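Local coordinates for protein alpha-acetolactate decarboxylase (Bacillus subtilis subsp. subtilis str. 168, PDB 5XNE) that decarboxylates (2S)-2-acetolactate to (R)-acetoin and carbon dioxide, a step on the route from pyruvate to butane-2,3-diol, at residues B[3-8]-B[204-209]; B[16-21]-B[134-139]; B[25-30]-B[73-78]; B[122-127]-B[141-146]. All blocks are in the same frame, centred on the assembly; numbering follows the deposited sequence.

Overall arrangement
Contacts 1, 3 and 4 involve strands of the extensive beta structure that dominates the chain, whereas contact 2 is made by a loop and a short helix. Contact 1 pairs the first strand, 3-7, with the end of the last, 195-208, and encloses the other three along the chain. Contact 3 touches it, with centres about 10 Å apart, because strands 3-7 and 73-76 are neighbours. Contact 4 lies on the opposite side of the chain's centre from contact 1, their centres about 26 Å apart. Contact 2 alternates with contact 4 in sequence and touches it through Met-136 and Arg-124. The strand pair of contact 1 thus lies at the dimer interface, while contact 4 flanks the zinc site.

Contact 1: B[3-8]-B[204-209]; sequences QIYQVS and NMNLRL
Tyr-5 and Asn-206 lie side by side across two parallel strands, the phenol ring and the carboxamide with planes 9° apart and ND2 of Asn-206 3.5 Å from CE1 of Tyr-5. That ND2 is hydrogen-bonded to OD1 of Asn-204 of the second subunit. In both residues CG is anti to the backbone N (chi1 -171° and -180°), which starts the two flat groups off in the same direction. Further out, the Tyr-5 hydroxyl rests against the aliphatic part of Arg-208, with OH 3.4 Å from CG. The face of Gln-6 and Leu-207 is also closely packed: CD1 of Leu-207 sits 3.8 Å from CG of Gln-6 and 3.3 Å from O of Ser-8. Gln-6 NE2 donates to that same Ser-8 O at 3.1 Å from above the carbonyl plane, and its OE1 is hydrogen-bonded to Ser-74. The solvent side lies at the start of the strands, where Gln-3 and Asn-204 are partly exposed although their CB atoms still meet at 3.6 Å. Between the strands, Ile-4 bonds through N and O to Asn-204 and Asn-206, and Gln-6 likewise to Asn-206 and Arg-208, as in regular parallel pairing. Strand 73-76 flanks 3-7 on its other edge, and 204-208 pairs antiparallel with a strand of the second subunit, which carries the sheet across the dimer interface. Phe-109 of strand 109-115 packs on Ile-4 and Met-205.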
loop_
_atom_site.group_PDB
_atom_site.type_symbol
_atom_site.label_atom_id
_atom_site.label_comp_id
_atom_site.label_asym_id
_atom_site.label_seq_id
_atom_site.Cartn_x
_atom_site.Cartn_y
_atom_site.Cartn_z
ATOM N N GLN B 3 13.466 -0.393 0.904
ATOM C CA GLN B 3 12.075 -0.009 1.075
ATOM C C GLN B 3 11.864 1.488 0.983
ATOM O O GLN B 3 12.764 2.285 1.280
ATOM C CB GLN B 3 11.538 -0.501 2.421
ATOM C CG GLN B 3 12.142 0.213 3.624
ATOM C CD GLN B 3 11.503 -0.185 4.944
ATOM O OE1 GLN B 3 10.821 -1.206 5.042
ATOM N NE2 GLN B 3 11.731 0.624 5.973
ATOM N N ILE B 4 10.656 1.850 0.577
ATOM C CA ILE B 4 10.110 3.176 0.845
ATOM C C ILE B 4 9.428 3.098 2.209
ATOM O O ILE B 4 8.605 2.204 2.441
ATOM C CB ILE B 4 9.085 3.613 -0.212
ATOM C CG1 ILE B 4 9.654 3.477 -1.631
ATOM C CG2 ILE B 4 8.597 5.031 0.081
ATOM C CD1 ILE B 4 10.840 4.391 -1.912
ATOM N N TYR B 5 9.780 4.001 3.115
ATOM C CA TYR B 5 9.098 4.098 4.401
ATOM C C TYR B 5 8.043 5.184 4.271
ATOM O O TYR B 5 8.366 6.368 4.112
ATOM C CB TYR B 5 10.064 4.425 5.546
ATOM C CG TYR B 5 9.427 4.318 6.910
ATOM C CD1 TYR B 5 9.231 3.076 7.493
ATOM C CD2 TYR B 5 9.028 5.450 7.613
ATOM C CE1 TYR B 5 8.650 2.942 8.739
ATOM C CE2 TYR B 5 8.442 5.330 8.878
ATOM C CZ TYR B 5 8.257 4.071 9.425
ATOM O OH TYR B 5 7.680 3.906 10.668
ATOM N N GLN B 6 6.783 4.768 4.306
ATOM C CA GLN B 6 5.649 5.644 4.024
ATOM C C GLN B 6 4.888 5.979 5.302
ATOM O O GLN B 6 4.330 5.087 5.953
ATOM C CB GLN B 6 4.723 4.981 3.002
ATOM C CG GLN B 6 3.485 5.768 2.661
ATOM C CD GLN B 6 3.805 7.138 2.137
ATOM O OE1 GLN B 6 4.596 7.283 1.205
ATOM N NE2 GLN B 6 3.195 8.164 2.726
ATOM N N VAL B 7 4.878 7.262 5.665
ATOM C CA VAL B 7 4.180 7.722 6.863
ATOM C C VAL B 7 2.765 8.167 6.479
ATOM O O VAL B 7 2.578 9.178 5.794
ATOM C CB VAL B 7 4.955 8.871 7.545
ATOM C CG1 VAL B 7 4.127 9.502 8.663
ATOM C CG2 VAL B 7 6.281 8.356 8.097
ATOM N N SER B 8 1.784 7.355 6.891
ATOM C CA SER B 8 0.347 7.582 6.670
ATOM C C SER B 8 -0.047 7.656 5.188
ATOM O O SER B 8 0.726 7.238 4.308
ATOM C CB SER B 8 -0.113 8.858 7.395
ATOM O OG SER B 8 -1.531 8.876 7.540
ATOM N N ASN B 204 10.213 -2.793 -1.779
ATOM C CA ASN B 204 9.299 -2.830 -0.646
ATOM C C ASN B 204 8.714 -1.459 -0.390
ATOM O O ASN B 204 9.391 -0.447 -0.579
ATOM C CB ASN B 204 9.986 -3.281 0.654
ATOM C CG ASN B 204 10.428 -4.729 0.636
ATOM O OD1 ASN B 204 9.739 -5.620 1.163
ATOM N ND2 ASN B 204 11.601 -4.970 0.064
ATOM N N MET B 205 7.465 -1.427 0.053
ATOM C CA MET B 205 6.910 -0.214 0.630
ATOM C C MET B 205 6.373 -0.564 2.001
ATOM O O MET B 205 5.505 -1.440 2.110
ATOM C CB MET B 205 5.792 0.378 -0.219
ATOM C CG MET B 205 5.178 1.592 0.473
ATOM S SD MET B 205 3.504 1.951 -0.013
ATOM C CE MET B 205 2.670 0.432 0.420
ATOM N N ASN B 206 6.873 0.106 3.036
ATOM C CA ASN B 206 6.327 -0.110 4.372
ATOM C C ASN B 206 5.496 1.074 4.797
ATOM O O ASN B 206 6.033 2.159 5.030
ATOM C CB ASN B 206 7.393 -0.346 5.432
ATOM C CG ASN B 206 6.758 -0.578 6.820
ATOM O OD1 ASN B 206 6.439 -1.699 7.175
ATOM N ND2 ASN B 206 6.496 0.506 7.558
ATOM N N LEU B 207 4.196 0.839 4.903
ATOM C CA LEU B 207 3.247 1.858 5.331
ATOM C C LEU B 207 3.086 1.842 6.843
ATOM O O LEU B 207 2.723 0.814 7.419
ATOM C CB LEU B 207 1.898 1.621 4.658
ATOM C CG LEU B 207 0.739 2.481 5.147
ATOM C CD1 LEU B 207 1.000 3.971 4.921
ATOM C CD2 LEU B 207 -0.544 2.050 4.455
ATOM N N ARG B 208 3.364 2.980 7.473
ATOM C CA ARG B 208 3.184 3.144 8.920
ATOM C C ARG B 208 1.987 4.045 9.195
ATOM O O ARG B 208 1.950 5.190 8.754
ATOM C CB ARG B 208 4.448 3.730 9.539
ATOM C CG ARG B 208 4.298 4.197 10.979
ATOM C CD ARG B 208 3.945 3.053 11.919
ATOM N NE ARG B 208 4.389 3.360 13.279
ATOM C CZ ARG B 208 3.776 4.208 14.098
ATOM N NH1 ARG B 208 2.688 4.844 13.707
ATOM N NH2 ARG B 208 4.260 4.428 15.315
ATOM N N LEU B 209 0.995 3.518 9.903
ATOM C CA LEU B 209 -0.193 4.306 10.240
ATOM C C LEU B 209 -0.013 5.009 11.582
ATOM O O LEU B 209 0.535 4.434 12.514
ATOM C CB LEU B 209 -1.428 3.404 10.283
ATOM C CG LEU B 209 -1.582 2.540 9.020
ATOM C CD1 LEU B 209 -2.731 1.539 9.182
ATOM C CD2 LEU B 209 -1.779 3.468 7.832
#

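Contact 2: B[16-21]-B[134-139]; sequences GVYDGD and VPMVEA
Tyr-18 holds CG anti to its own carbonyl carbon, beside the backbone N (chi1 -58°), and its ring then extends to the start of helix 136-139, where the hydroxyl meets Val-134, Met-136 and Ala-139. On the helix side, CG of Met-136 is anti to the backbone N (chi1 -165°), and the extended thioether leads away from the phenol, leaving CB as the part of Met-136's own side chain nearest the hydroxyl. The hydroxyl donates a short but weak hydrogen bond to Val-134 O, with OH and O 2.7 Å apart. Met-136 N also lies near the plane of the ring, at its edge, but its angle to the hydroxyl is too poor for a bond. Apolar atoms also lie close to the hydroxyl, with CB of Ala-139 3.5 Å from the Tyr-18 OH and CB of Met-136 at 3.7 Å from the same atom. Gly-16 lies over one face of the Tyr-18 ring, its CA 3.5 Å above the plane and displaced toward the rim. The same CA is 3.7 Å from O of Val-134, an approach to the backbone possible at a residue without a side chain. Tyr-133 meets the Tyr-18 ring as well, and Met-136 packs on Met-10 and Leu-13 of helix 10-14, with its side chain about 7 Å from the zinc ion. Gly-16, at positive phi (87°), ends helix 10-14 in a Schellman motif, while Pro-135 occupies the N-cap of helix 136-139, its O accepting the N-H of Ala-139. The contact thus sets a Schellman C-terminus against the N-terminus of another short helix.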
loop_
_atom_site.group_PDB
_atom_site.type_symbol
_atom_site.label_atom_id
_atom_site.label_comp_id
_atom_site.label_asym_id
_atom_site.label_seq_id
_atom_site.Cartn_x
_atom_site.Cartn_y
_atom_site.Cartn_z
ATOM N N GLY B 16 -8.212 16.252 5.621
ATOM C CA GLY B 16 -7.914 17.340 6.534
ATOM C C GLY B 16 -7.268 16.899 7.832
ATOM O O GLY B 16 -7.256 17.634 8.818
ATOM N N VAL B 17 -6.716 15.694 7.840
ATOM C CA VAL B 17 -5.975 15.226 8.996
ATOM C C VAL B 17 -4.553 15.741 8.836
ATOM O O VAL B 17 -3.714 15.106 8.201
ATOM C CB VAL B 17 -6.008 13.700 9.117
ATOM C CG1 VAL B 17 -5.149 13.221 10.270
ATOM C CG2 VAL B 17 -7.452 13.232 9.298
ATOM N N TYR B 18 -4.293 16.912 9.391
ATOM C CA TYR B 18 -2.989 17.547 9.193
ATOM C C TYR B 18 -2.038 17.358 10.361
ATOM O O TYR B 18 -0.899 17.813 10.302
ATOM C CB TYR B 18 -3.159 19.041 8.918
ATOM C CG TYR B 18 -4.020 19.341 7.716
ATOM C CD1 TYR B 18 -3.986 18.527 6.587
ATOM C CD2 TYR B 18 -4.888 20.428 7.712
ATOM C CE1 TYR B 18 -4.786 18.798 5.475
ATOM C CE2 TYR B 18 -5.687 20.703 6.613
ATOM C CZ TYR B 18 -5.641 19.887 5.502
ATOM O OH TYR B 18 -6.436 20.156 4.416
ATOM N N ASP B 19 -2.488 16.692 11.416
ATOM C CA ASP B 19 -1.647 16.476 12.590
ATOM C C ASP B 19 -1.318 14.995 12.722
ATOM O O ASP B 19 -2.208 14.193 12.994
ATOM C CB ASP B 19 -2.347 16.971 13.863
ATOM C CG ASP B 19 -2.460 18.493 13.938
ATOM O OD1 ASP B 19 -2.126 19.198 12.964
ATOM O OD2 ASP B 19 -2.900 18.974 14.995
ATOM N N GLY B 20 -0.058 14.621 12.511
ATOM C CA GLY B 20 0.353 13.245 12.731
ATOM C C GLY B 20 1.187 13.094 13.991
ATOM O O GLY B 20 1.367 14.052 14.743
ATOM N N ASP B 21 1.695 11.887 14.227
ATOM C CA ASP B 21 2.554 11.661 15.382
ATOM C C ASP B 21 3.975 11.247 15.003
ATOM O O ASP B 21 4.784 10.939 15.882
ATOM C CB ASP B 21 1.925 10.617 16.319
ATOM C CG ASP B 21 1.780 9.252 15.677
ATOM O OD1 ASP B 21 1.951 9.129 14.444
ATOM O OD2 ASP B 21 1.468 8.283 16.411
ATOM N N VAL B 134 -9.890 22.317 7.277
ATOM C CA VAL B 134 -10.709 22.070 6.097
ATOM C C VAL B 134 -10.058 20.998 5.217
ATOM O O VAL B 134 -8.863 20.714 5.373
ATOM C CB VAL B 134 -10.923 23.371 5.294
ATOM C CG1 VAL B 134 -11.533 24.433 6.205
ATOM C CG2 VAL B 134 -9.614 23.873 4.687
ATOM N N PRO B 135 -10.830 20.383 4.302
ATOM C CA PRO B 135 -10.231 19.377 3.417
ATOM C C PRO B 135 -9.132 19.985 2.553
ATOM O O PRO B 135 -9.124 21.203 2.312
ATOM C CB PRO B 135 -11.408 18.906 2.557
ATOM C CG PRO B 135 -12.618 19.226 3.373
ATOM C CD PRO B 135 -12.284 20.496 4.092
ATOM N N MET B 136 -8.212 19.149 2.087
ATOM C CA MET B 136 -7.037 19.671 1.397
ATOM C C MET B 136 -7.369 20.400 0.100
ATOM O O MET B 136 -6.671 21.341 -0.257
ATOM C CB MET B 136 -6.040 18.552 1.110
ATOM C CG MET B 136 -4.677 19.093 0.743
ATOM S SD MET B 136 -3.453 17.785 0.591
ATOM C CE MET B 136 -2.042 18.739 -0.007
ATOM N N VAL B 137 -8.427 19.979 -0.589
ATOM C CA VAL B 137 -8.838 20.660 -1.819
ATOM C C VAL B 137 -9.152 22.128 -1.533
ATOM O O VAL B 137 -8.846 23.008 -2.343
ATOM C CB VAL B 137 -10.052 19.966 -2.470
ATOM C CG1 VAL B 137 -10.725 20.884 -3.494
ATOM C CG2 VAL B 137 -9.614 18.673 -3.135
ATOM N N GLU B 138 -9.716 22.399 -0.360
ATOM C CA GLU B 138 -9.984 23.778 0.045
ATOM C C GLU B 138 -8.728 24.464 0.548
ATOM O O GLU B 138 -8.500 25.643 0.273
ATOM C CB GLU B 138 -11.070 23.826 1.128
ATOM C CG GLU B 138 -12.381 23.186 0.708
ATOM C CD GLU B 138 -12.922 23.739 -0.605
ATOM O OE1 GLU B 138 -12.736 24.949 -0.876
ATOM O OE2 GLU B 138 -13.534 22.956 -1.368
ATOM N N ALA B 139 -7.911 23.723 1.292
ATOM C CA ALA B 139 -6.737 24.301 1.927
ATOM C C ALA B 139 -5.699 24.798 0.913
ATOM O O ALA B 139 -4.979 25.760 1.190
ATOM C CB ALA B 139 -6.098 23.286 2.882
#

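Contact 3: B[25-30]-B[73-78]; sequences SEIPKY and CSFTFF
Tyr-30 N donates to Ile-27 O at 2.9 Å, closing the turn that Phe-75 and Phe-77 pack against. A second bond, from Lys-29 N to Glu-26 O at 3.0 Å, overlaps it, and the turn presents its carbonyls and the Ile-27 side chain to the strand. Phe-77 takes the carbonyl side: Pro-28 O lies in the plane of its ring, at the edge, 3.4 Å from CZ, and Lys-29 O also approaches near that plane. The backbone carbon of Tyr-30 comes equally close to the ring, with C 3.4 Å from CE2 of Phe-77. Phe-75 takes the apolar side. Its CG is anti to its carbonyl carbon (chi1 -56°), and from there the ring runs out to cross Ile-27 at about a right angle, with CG1 of Ile-27 3.7 Å from CZ and CD1 3.8 Å from CE1. The Tyr-30 CB points away from the strand; its ring stacks with Tyr-5 of strand 3-7, while CB of Lys-29 lies over one face. Phe-22 of strand 22-23 packs on both Ile-27 and Tyr-30. The two segments share no hydrogen bond of their own. The contact thus rests on van der Waals packing, apolar between Ile-27 and Phe-75 and ring against peptide backbone at Phe-77, where the carbonyl oxygens at the C-H edge probably add a weak electrostatic attraction, while the shape of the turn is supported by its internal backbone bonds.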
loop_
_atom_site.group_PDB
_atom_site.type_symbol
_atom_site.label_atom_id
_atom_site.label_comp_id
_atom_site.label_asym_id
_atom_site.label_seq_id
_atom_site.Cartn_x
_atom_site.Cartn_y
_atom_site.Cartn_z
ATOM N N SER B 25 12.713 13.507 14.482
ATOM C CA SER B 25 13.917 12.999 15.127
ATOM C C SER B 25 14.216 11.566 14.674
ATOM O O SER B 25 15.349 11.100 14.765
ATOM C CB SER B 25 13.776 13.043 16.648
ATOM O OG SER B 25 12.866 12.049 17.079
ATOM N N GLU B 26 13.206 10.859 14.182
ATOM C CA GLU B 26 13.420 9.476 13.812
ATOM C C GLU B 26 13.683 9.276 12.327
ATOM O O GLU B 26 13.866 8.144 11.885
ATOM C CB GLU B 26 12.241 8.644 14.275
ATOM C CG GLU B 26 12.315 8.459 15.797
ATOM C CD GLU B 26 10.965 8.357 16.391
ATOM O OE1 GLU B 26 10.088 7.822 15.694
ATOM O OE2 GLU B 26 10.778 8.802 17.547
ATOM N N ILE B 27 13.744 10.366 11.567
ATOM C CA ILE B 27 14.125 10.259 10.153
ATOM C C ILE B 27 15.383 9.396 9.915
ATOM O O ILE B 27 15.348 8.517 9.066
ATOM C CB ILE B 27 14.323 11.659 9.522
ATOM C CG1 ILE B 27 12.962 12.339 9.316
ATOM C CG2 ILE B 27 15.094 11.555 8.191
ATOM C CD1 ILE B 27 13.049 13.734 8.748
ATOM N N PRO B 28 16.473 9.600 10.692
ATOM C CA PRO B 28 17.660 8.790 10.381
ATOM C C PRO B 28 17.489 7.278 10.546
ATOM O O PRO B 28 18.321 6.529 10.033
ATOM C CB PRO B 28 18.707 9.308 11.378
ATOM C CG PRO B 28 18.267 10.664 11.731
ATOM C CD PRO B 28 16.766 10.610 11.727
ATOM N N LYS B 29 16.442 6.827 11.233
ATOM C CA LYS B 29 16.160 5.402 11.328
ATOM C C LYS B 29 15.597 4.824 10.032
ATOM O O LYS B 29 15.645 3.611 9.825
ATOM C CB LYS B 29 15.160 5.112 12.462
ATOM C CG LYS B 29 15.573 5.639 13.829
ATOM C CD LYS B 29 14.528 5.253 14.888
ATOM C CE LYS B 29 14.998 5.612 16.296
ATOM N NZ LYS B 29 15.299 7.069 16.456
ATOM N N TYR B 30 15.031 5.685 9.183
ATOM C CA TYR B 30 14.230 5.214 8.051
ATOM C C TYR B 30 14.703 5.695 6.692
ATOM O O TYR B 30 14.269 5.171 5.667
ATOM C CB TYR B 30 12.764 5.628 8.235
ATOM C CG TYR B 30 12.160 5.052 9.479
ATOM C CD1 TYR B 30 11.978 3.677 9.603
ATOM C CD2 TYR B 30 11.780 5.875 10.531
ATOM C CE1 TYR B 30 11.426 3.131 10.747
ATOM C CE2 TYR B 30 11.225 5.346 11.675
ATOM C CZ TYR B 30 11.053 3.976 11.780
ATOM O OH TYR B 30 10.498 3.445 12.922
ATOM N N CYS B 73 4.621 11.772 4.927
ATOM C CA CYS B 73 5.945 11.916 4.339
ATOM C C CYS B 73 6.421 10.539 3.879
ATOM O O CYS B 73 5.803 9.508 4.209
ATOM C CB CYS B 73 6.935 12.565 5.337
ATOM S SG CYS B 73 6.898 11.953 7.041
ATOM N N SER B 74 7.502 10.533 3.092
ATOM C CA SER B 74 8.031 9.313 2.488
ATOM C C SER B 74 9.559 9.375 2.577
ATOM O O SER B 74 10.134 10.412 2.246
ATOM C CB SER B 74 7.603 9.187 1.014
ATOM O OG SER B 74 6.208 9.384 0.815
ATOM N N PHE B 75 10.193 8.274 2.979
ATOM C CA PHE B 75 11.660 8.233 3.142
ATOM C C PHE B 75 12.272 6.999 2.524
ATOM O O PHE B 75 11.618 5.966 2.392
ATOM C CB PHE B 75 12.045 8.261 4.618
ATOM C CG PHE B 75 11.497 9.428 5.352
ATOM C CD1 PHE B 75 12.089 10.677 5.235
ATOM C CD2 PHE B 75 10.382 9.279 6.163
ATOM C CE1 PHE B 75 11.568 11.775 5.905
ATOM C CE2 PHE B 75 9.855 10.374 6.836
ATOM C CZ PHE B 75 10.452 11.616 6.714
ATOM N N THR B 76 13.553 7.097 2.176
ATOM C CA THR B 76 14.296 5.903 1.816
ATOM C C THR B 76 15.766 6.156 2.052
ATOM O O THR B 76 16.186 7.311 2.218
ATOM C CB THR B 76 14.058 5.500 0.354
ATOM O OG1 THR B 76 14.448 4.136 0.168
ATOM C CG2 THR B 76 14.855 6.386 -0.588
ATOM N N PHE B 77 16.538 5.077 2.074
ATOM C CA PHE B 77 17.985 5.205 2.036
ATOM C C PHE B 77 18.377 5.118 0.571
ATOM O O PHE B 77 18.293 4.049 -0.054
ATOM C CB PHE B 77 18.671 4.124 2.880
ATOM C CG PHE B 77 18.564 4.365 4.353
ATOM C CD1 PHE B 77 19.294 5.387 4.956
ATOM C CD2 PHE B 77 17.709 3.600 5.133
ATOM C CE1 PHE B 77 19.187 5.626 6.320
ATOM C CE2 PHE B 77 17.596 3.831 6.499
ATOM C CZ PHE B 77 18.326 4.839 7.092
ATOM N N PHE B 78 18.760 6.265 0.024
ATOM C CA PHE B 78 18.990 6.407 -1.399
ATOM C C PHE B 78 20.273 5.695 -1.802
ATOM O O PHE B 78 21.307 5.851 -1.151
ATOM C CB PHE B 78 19.051 7.881 -1.776
ATOM C CG PHE B 78 18.988 8.137 -3.254
ATOM C CD1 PHE B 78 20.123 8.024 -4.050
ATOM C CD2 PHE B 78 17.792 8.515 -3.852
ATOM C CE1 PHE B 78 20.056 8.262 -5.413
ATOM C CE2 PHE B 78 17.716 8.758 -5.206
ATOM C CZ PHE B 78 18.854 8.640 -5.997
#

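Contact 4: B[122-127]-B[141-146]; sequences QTRTVE and KTQPIF
Thr-123 and Phe-146 satisfy each other's backbone groups, Thr-123 N bonding Phe-146 O at 2.9 Å and Phe-146 N bonding Thr-123 O at 2.7 Å. Beyond the non-hydrogen-bonded pair Arg-124 and Ile-145, Thr-125 N donates to Pro-144 O at 3.2 Å. Arg-124 spreads its donors widely. NH1 reaches Gln-143 OE1 at 3.2 Å with an N-H...O angle of 156°, the oxygen lying near the guanidinium edge and tilted 17° from its plane, and also bonds Thr-232 O. NE forms a salt bridge with Glu-44, and NH2 also has a long, weak ion pair with Glu-233. The hydroxyl of Thr-123 is taken up by Gly-184 O, and NE2 of Gln-122 by Asn-147. Thr-125 OG1 lies in the plane of the Phe-146 ring, at its edge and 3.5 Å from CE1. Toward the surface, Glu-127 sets its carboxylate carbon CD 3.4 Å from CG of Pro-144, and its OE1 accepts hydrogen bonds from two waters. One of these waters, 2.7 Å from OE1, is also bonded to Thr-142 OG1; the other donates to Thr-142 O. This is an antiparallel strand pair, 117-124 with 145-149, joined by a connection that includes helix 136-139. Its Arg-124 packs on the zinc ligand His-186 with its side chain about 4 Å from the metal, which places the end of the pair beside the site of His-173, His-175 and His-186.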
loop_
_atom_site.group_PDB
_atom_site.type_symbol
_atom_site.label_atom_id
_atom_site.label_comp_id
_atom_site.label_asym_id
_atom_site.label_seq_id
_atom_site.Cartn_x
_atom_site.Cartn_y
_atom_site.Cartn_z
ATOM N N GLN B 122 8.334 25.663 -11.186
ATOM C CA GLN B 122 7.194 26.234 -10.494
ATOM C C GLN B 122 6.856 25.376 -9.296
ATOM O O GLN B 122 6.724 24.160 -9.416
ATOM C CB GLN B 122 5.969 26.353 -11.387
ATOM C CG GLN B 122 4.830 27.052 -10.670
ATOM C CD GLN B 122 3.605 27.218 -11.532
ATOM O OE1 GLN B 122 2.842 26.272 -11.744
ATOM N NE2 GLN B 122 3.411 28.426 -12.047
ATOM N N THR B 123 6.722 26.018 -8.145
ATOM C CA THR B 123 6.389 25.307 -6.920
ATOM C C THR B 123 5.239 25.938 -6.173
ATOM O O THR B 123 4.843 27.074 -6.441
ATOM C CB THR B 123 7.574 25.261 -5.945
ATOM O OG1 THR B 123 7.817 26.579 -5.428
ATOM C CG2 THR B 123 8.836 24.719 -6.627
ATOM N N ARG B 124 4.721 25.173 -5.220
ATOM C CA ARG B 124 3.867 25.680 -4.154
ATOM C C ARG B 124 4.471 25.346 -2.797
ATOM O O ARG B 124 5.279 24.423 -2.675
ATOM C CB ARG B 124 2.467 25.081 -4.216
ATOM C CG ARG B 124 2.452 23.568 -3.976
ATOM C CD ARG B 124 1.764 23.208 -2.652
ATOM N NE ARG B 124 1.985 21.810 -2.293
ATOM C CZ ARG B 124 1.105 20.866 -2.591
ATOM N NH1 ARG B 124 -0.025 21.232 -3.212
ATOM N NH2 ARG B 124 1.323 19.588 -2.261
ATOM N N THR B 125 4.063 26.076 -1.766
ATOM C CA THR B 125 4.353 25.660 -0.398
ATOM C C THR B 125 3.061 25.713 0.392
ATOM O O THR B 125 2.488 26.786 0.573
ATOM C CB THR B 125 5.406 26.541 0.294
ATOM O OG1 THR B 125 4.955 27.905 0.304
ATOM C CG2 THR B 125 6.754 26.452 -0.412
ATOM N N VAL B 126 2.581 24.563 0.846
ATOM C CA VAL B 126 1.419 24.576 1.740
ATOM C C VAL B 126 1.778 25.376 2.991
ATOM O O VAL B 126 2.935 25.390 3.433
ATOM C CB VAL B 126 0.947 23.158 2.147
ATOM C CG1 VAL B 126 0.327 22.425 0.950
ATOM C CG2 VAL B 126 2.086 22.363 2.775
ATOM N N GLU B 127 0.779 26.059 3.545
ATOM C CA GLU B 127 0.978 26.938 4.693
ATOM C C GLU B 127 0.207 26.467 5.910
ATOM O O GLU B 127 -0.829 25.807 5.780
ATOM C CB GLU B 127 0.528 28.365 4.382
ATOM C CG GLU B 127 1.298 29.075 3.313
ATOM C CD GLU B 127 0.819 30.514 3.151
ATOM O OE1 GLU B 127 -0.369 30.711 2.817
ATOM O OE2 GLU B 127 1.622 31.440 3.385
ATOM N N LYS B 141 -6.265 26.038 -2.141
ATOM C CA LYS B 141 -6.741 27.090 -3.040
ATOM C C LYS B 141 -6.003 28.424 -2.863
ATOM O O LYS B 141 -5.881 29.188 -3.816
ATOM C CB LYS B 141 -8.245 27.293 -2.861
ATOM C CG LYS B 141 -9.067 26.159 -3.450
ATOM C CD LYS B 141 -10.560 26.363 -3.237
ATOM C CE LYS B 141 -11.362 25.261 -3.912
ATOM N NZ LYS B 141 -12.793 25.292 -3.497
ATOM N N THR B 142 -5.491 28.696 -1.666
ATOM C CA THR B 142 -4.754 29.934 -1.425
ATOM C C THR B 142 -3.269 29.708 -1.147
ATOM O O THR B 142 -2.631 30.512 -0.466
ATOM C CB THR B 142 -5.342 30.719 -0.241
ATOM O OG1 THR B 142 -5.284 29.909 0.941
ATOM C CG2 THR B 142 -6.787 31.116 -0.526
ATOM N N GLN B 143 -2.721 28.614 -1.666
ATOM C CA GLN B 143 -1.304 28.324 -1.483
ATOM C C GLN B 143 -0.438 29.319 -2.260
ATOM O O GLN B 143 -0.790 29.737 -3.366
ATOM C CB GLN B 143 -0.988 26.888 -1.922
ATOM C CG GLN B 143 -0.998 26.685 -3.435
ATOM C CD GLN B 143 -1.302 25.257 -3.853
ATOM O OE1 GLN B 143 -1.018 24.305 -3.122
ATOM N NE2 GLN B 143 -1.890 25.101 -5.035
ATOM N N PRO B 144 0.687 29.725 -1.665
ATOM C CA PRO B 144 1.683 30.509 -2.398
ATOM C C PRO B 144 2.273 29.676 -3.520
ATOM O O PRO B 144 2.596 28.502 -3.310
ATOM C CB PRO B 144 2.735 30.830 -1.335
ATOM C CG PRO B 144 2.006 30.704 -0.055
ATOM C CD PRO B 144 1.041 29.588 -0.247
ATOM N N ILE B 145 2.382 30.270 -4.698
ATOM C CA ILE B 145 3.013 29.621 -5.836
ATOM C C ILE B 145 4.238 30.425 -6.225
ATOM O O ILE B 145 4.183 31.652 -6.319
ATOM C CB ILE B 145 2.046 29.495 -7.027
ATOM C CG1 ILE B 145 0.812 28.687 -6.618
ATOM C CG2 ILE B 145 2.739 28.845 -8.223
ATOM C CD1 ILE B 145 -0.177 28.453 -7.752
ATOM N N PHE B 146 5.354 29.739 -6.426
ATOM C CA PHE B 146 6.597 30.415 -6.758
ATOM C C PHE B 146 7.058 30.027 -8.152
ATOM O O PHE B 146 6.892 28.883 -8.585
ATOM C CB PHE B 146 7.686 30.086 -5.733
ATOM C CG PHE B 146 7.322 30.445 -4.321
ATOM C CD1 PHE B 146 6.640 29.546 -3.512
ATOM C CD2 PHE B 146 7.670 31.683 -3.795
ATOM C CE1 PHE B 146 6.305 29.877 -2.208
ATOM C CE2 PHE B 146 7.341 32.021 -2.495
ATOM C CZ PHE B 146 6.659 31.120 -1.699
HETATM O O HOH W 1 -2.437 29.160 1.906
HETATM O O HOH W 2 -1.752 32.761 1.209
#